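Purine nucleosidase, (IunH-1) (PDB 3T8J) is a member of the nucleosidase family, built around a mixed, largely parallel beta-sheet flanked by helices. Local coordinates at residues E76-G85 with S216-Y224. Numbering follows the deposited sequence.
Sequences EKVHGKGGIG and SMYLHYRQY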
loop_
_atom_site.group_PDB
_atom_site.type_symbol
_atom_site.label_atom_id
_atom_site.label_comp_id
_atom_site.label_asym_id
_atom_site.label_seq_id
_atom_site.Cartn_x
_atom_site.Cartn_y
_atom_site.Cartn_z
ATOM N N GLU A 76 5.977 -11.905 -25.763
ATOM C CA GLU A 76 6.389 -12.496 -27.037
ATOM C C GLU A 76 7.919 -12.508 -27.185
ATOM O O GLU A 76 8.447 -13.314 -27.955
ATOM C CB GLU A 76 5.667 -11.830 -28.224
ATOM C CG GLU A 76 4.163 -12.200 -28.247
ATOM C CD GLU A 76 3.272 -11.235 -29.018
ATOM O OE1 GLU A 76 3.782 -10.495 -29.878
ATOM O OE2 GLU A 76 2.042 -11.221 -28.767
ATOM N N LYS A 77 8.640 -11.665 -26.438
ATOM C CA LYS A 77 10.112 -11.751 -26.437
ATOM C C LYS A 77 10.586 -13.114 -25.892
ATOM O O LYS A 77 11.638 -13.635 -26.282
ATOM C CB LYS A 77 10.752 -10.579 -25.674
ATOM C CG LYS A 77 10.536 -10.576 -24.152
ATOM C CD LYS A 77 11.138 -9.360 -23.488
ATOM C CE LYS A 77 10.881 -9.301 -21.985
ATOM N NZ LYS A 77 11.556 -8.081 -21.397
ATOM N N VAL A 78 9.815 -13.671 -24.946
ATOM C CA VAL A 78 10.174 -14.915 -24.303
ATOM C C VAL A 78 9.793 -16.123 -25.161
ATOM O O VAL A 78 10.576 -17.069 -25.278
ATOM C CB VAL A 78 9.459 -15.020 -22.909
ATOM C CG1 VAL A 78 9.718 -16.391 -22.256
ATOM C CG2 VAL A 78 9.887 -13.882 -21.951
ATOM N N HIS A 79 8.599 -16.100 -25.749
ATOM C CA HIS A 79 8.004 -17.285 -26.412
ATOM C C HIS A 79 7.928 -17.190 -27.936
ATOM O O HIS A 79 7.517 -18.149 -28.582
ATOM C CB HIS A 79 6.576 -17.546 -25.887
ATOM C CG HIS A 79 6.500 -17.728 -24.405
ATOM N ND1 HIS A 79 6.807 -18.923 -23.786
ATOM C CD2 HIS A 79 6.168 -16.865 -23.415
ATOM C CE1 HIS A 79 6.670 -18.786 -22.477
ATOM N NE2 HIS A 79 6.294 -17.542 -22.223
ATOM N N GLY A 80 8.302 -16.054 -28.504
ATOM C CA GLY A 80 8.073 -15.771 -29.931
ATOM C C GLY A 80 6.708 -15.147 -30.179
ATOM O O GLY A 80 5.795 -15.290 -29.367
ATOM N N LYS A 81 6.544 -14.474 -31.324
ATOM C CA LYS A 81 5.257 -13.834 -31.632
ATOM C C LYS A 81 4.093 -14.813 -31.600
ATOM O O LYS A 81 2.975 -14.448 -31.209
ATOM C CB LYS A 81 5.278 -13.106 -32.990
ATOM C CG LYS A 81 4.003 -12.251 -33.230
ATOM C CD LYS A 81 4.112 -11.419 -34.518
ATOM C CE LYS A 81 2.848 -10.576 -34.793
ATOM N NZ LYS A 81 2.867 -9.271 -34.062
ATOM N N GLY A 82 4.332 -16.056 -32.012
ATOM C CA GLY A 82 3.275 -17.038 -32.095
ATOM C C GLY A 82 3.240 -17.963 -30.890
ATOM O O GLY A 82 2.471 -18.922 -30.862
ATOM N N GLY A 83 4.112 -17.721 -29.924
ATOM C CA GLY A 83 4.127 -18.541 -28.682
ATOM C C GLY A 83 4.928 -19.838 -28.791
ATOM O O GLY A 83 5.204 -20.510 -27.776
ATOM N N ILE A 84 5.363 -20.153 -30.009
ATOM C CA ILE A 84 6.095 -21.373 -30.337
ATOM C C ILE A 84 7.194 -20.972 -31.316
ATOM O O ILE A 84 7.485 -21.674 -32.287
ATOM C CB ILE A 84 5.143 -22.442 -30.929
ATOM C CG1 ILE A 84 4.320 -21.873 -32.099
ATOM C CG2 ILE A 84 4.214 -22.952 -29.844
ATOM C CD1 ILE A 84 3.772 -22.980 -33.031
ATOM N N GLY A 85 7.814 -19.840 -31.015
ATOM C CA GLY A 85 8.657 -19.144 -31.987
ATOM C C GLY A 85 7.838 -18.132 -32.764
ATOM O O GLY A 85 6.726 -17.808 -32.383
ATOM N N SER A 216 11.155 -27.445 -32.904
ATOM C CA SER A 216 10.640 -26.218 -33.538
ATOM C C SER A 216 9.982 -25.258 -32.539
ATOM O O SER A 216 10.177 -24.031 -32.606
ATOM C CB SER A 216 9.650 -26.587 -34.639
ATOM O OG SER A 216 9.050 -25.440 -35.226
ATOM N N MET A 217 9.207 -25.825 -31.615
ATOM C CA MET A 217 8.436 -25.017 -30.660
ATOM C C MET A 217 9.266 -24.421 -29.542
ATOM O O MET A 217 8.860 -23.409 -28.984
ATOM C CB MET A 217 7.291 -25.840 -30.028
ATOM C CG MET A 217 6.156 -26.212 -30.982
ATOM S SD MET A 217 4.641 -26.812 -30.148
ATOM C CE MET A 217 5.310 -28.185 -29.205
ATOM N N TYR A 218 10.398 -25.058 -29.216
ATOM C CA TYR A 218 11.210 -24.703 -28.034
ATOM C C TYR A 218 12.490 -23.933 -28.344
ATOM O O TYR A 218 13.090 -23.362 -27.441
ATOM C CB TYR A 218 11.543 -25.957 -27.179
ATOM C CG TYR A 218 10.373 -26.391 -26.312
ATOM C CD1 TYR A 218 9.365 -27.193 -26.839
ATOM C CD2 TYR A 218 10.246 -25.972 -24.982
ATOM C CE1 TYR A 218 8.269 -27.572 -26.085
ATOM C CE2 TYR A 218 9.150 -26.357 -24.219
ATOM C CZ TYR A 218 8.159 -27.150 -24.779
ATOM O OH TYR A 218 7.047 -27.564 -24.045
ATOM N N LEU A 219 12.898 -23.864 -29.605
ATOM C CA LEU A 219 14.168 -23.218 -29.923
ATOM C C LEU A 219 14.254 -21.776 -29.421
ATOM O O LEU A 219 15.255 -21.398 -28.806
ATOM C CB LEU A 219 14.452 -23.253 -31.422
ATOM C CG LEU A 219 15.841 -22.730 -31.804
ATOM C CD1 LEU A 219 16.941 -23.379 -30.949
ATOM C CD2 LEU A 219 16.082 -22.973 -33.263
ATOM N N HIS A 220 13.241 -20.961 -29.711
ATOM C CA HIS A 220 13.268 -19.534 -29.308
ATOM C C HIS A 220 13.284 -19.408 -27.786
ATOM O O HIS A 220 14.075 -18.651 -27.243
ATOM C CB HIS A 220 12.066 -18.765 -29.914
ATOM C CG HIS A 220 11.998 -17.317 -29.518
ATOM N ND1 HIS A 220 12.184 -16.282 -30.408
ATOM C CD2 HIS A 220 11.736 -16.734 -28.320
ATOM C CE1 HIS A 220 12.076 -15.124 -29.775
ATOM N NE2 HIS A 220 11.796 -15.376 -28.503
ATOM N N TYR A 221 12.401 -20.157 -27.119
ATOM C CA TYR A 221 12.300 -20.159 -25.659
ATOM C C TYR A 221 13.594 -20.599 -24.990
ATOM O O TYR A 221 14.015 -20.016 -23.984
ATOM C CB TYR A 221 11.170 -21.101 -25.250
ATOM C CG TYR A 221 10.780 -21.154 -23.784
ATOM C CD1 TYR A 221 10.419 -20.012 -23.104
ATOM C CD2 TYR A 221 10.675 -22.382 -23.114
ATOM C CE1 TYR A 221 9.985 -20.077 -21.767
ATOM C CE2 TYR A 221 10.232 -22.446 -21.790
ATOM C CZ TYR A 221 9.904 -21.292 -21.136
ATOM O OH TYR A 221 9.462 -21.335 -19.820
ATOM N N ARG A 222 14.237 -21.618 -25.548
ATOM C CA ARG A 222 15.518 -22.083 -25.022
ATOM C C ARG A 222 16.620 -21.009 -25.114
ATOM O O ARG A 222 17.373 -20.766 -24.147
ATOM C CB ARG A 222 15.934 -23.361 -25.742
ATOM C CG ARG A 222 17.219 -23.988 -25.232
ATOM C CD ARG A 222 17.561 -25.274 -25.993
ATOM N NE ARG A 222 18.740 -25.943 -25.421
ATOM C CZ ARG A 222 18.719 -26.745 -24.350
ATOM N NH1 ARG A 222 17.586 -27.018 -23.708
ATOM N NH2 ARG A 222 19.847 -27.279 -23.903
ATOM N N GLN A 223 16.728 -20.351 -26.269
ATOM C CA GLN A 223 17.703 -19.277 -26.418
ATOM C C GLN A 223 17.468 -18.167 -25.392
ATOM O O GLN A 223 18.419 -17.681 -24.767
ATOM C CB GLN A 223 17.683 -18.695 -27.854
ATOM C CG GLN A 223 18.865 -17.796 -28.216
ATOM C CD GLN A 223 18.814 -16.369 -27.633
ATOM O OE1 GLN A 223 17.740 -15.804 -27.378
ATOM N NE2 GLN A 223 19.987 -15.778 -27.452
ATOM N N TYR A 224 16.203 -17.778 -25.199
ATOM C CA TYR A 224 15.896 -16.679 -24.301
ATOM C C TYR A 224 16.167 -17.107 -22.865
ATOM O O TYR A 224 16.761 -16.366 -22.075
ATOM C CB TYR A 224 14.433 -16.252 -24.441
ATOM C CG TYR A 224 14.074 -15.101 -23.547
ATOM C CD1 TYR A 224 14.140 -13.798 -23.995
ATOM C CD2 TYR A 224 13.652 -15.326 -22.235
ATOM C CE1 TYR A 224 13.837 -12.734 -23.182
ATOM C CE2 TYR A 224 13.349 -14.270 -21.411
ATOM C CZ TYR A 224 13.422 -12.983 -21.881
ATOM O OH TYR A 224 13.104 -11.922 -21.068
HETATM O O HOH W 1 14.262 -9.373 -21.544
#
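His220, Tyr221 and Tyr224 each swing CG opposite the backbone N (chi1 178°, -174° and -179°), which carries their three rings from helix 209-227 to the short helix 76-79 and the turn after it. His220 makes the direct hydrogen bond: NE2 donates to Lys77 O at 2.8 Å, nearly straight and in the plane of the ring, although it reaches the carbonyl from above its plane. One face of the same imidazole carries Gly80, whose CA sits 4.0 Å from the centroid of the His220 ring, a CH-pi contact almost on the ring normal. Val78 wedges between the two tyrosines. Its CG2 lies over the face of Tyr224, 3.5 Å from Tyr224 CE2, while its CG1 packs 3.7 Å from Tyr221 CE1. Val78 O, buried here with no hydrogen-bond partner in the model, lies at the edge of the imidazole, 3.3 Å from His220 CD2, and also receives a C-H...O contact from Tyr221 CA. The His79 and Tyr221 rings are nearly parallel, but so far displaced that they hardly cover one another; the His79 side chain, about 8 Å from the bound sodium ion, hydrogen-bonds through ND1 to Glu12 OE1. Further along, Ile84 CG2 touches Met217 SD at 3.9 Å. At the other end a water links Lys77 NZ to Tyr224 OH, and both also bond to Asp280 of the second subunit. The contact thus runs from that subunit interface to helix 12-23, where Met217 packs on Val15 and Tyr221 on Glu12.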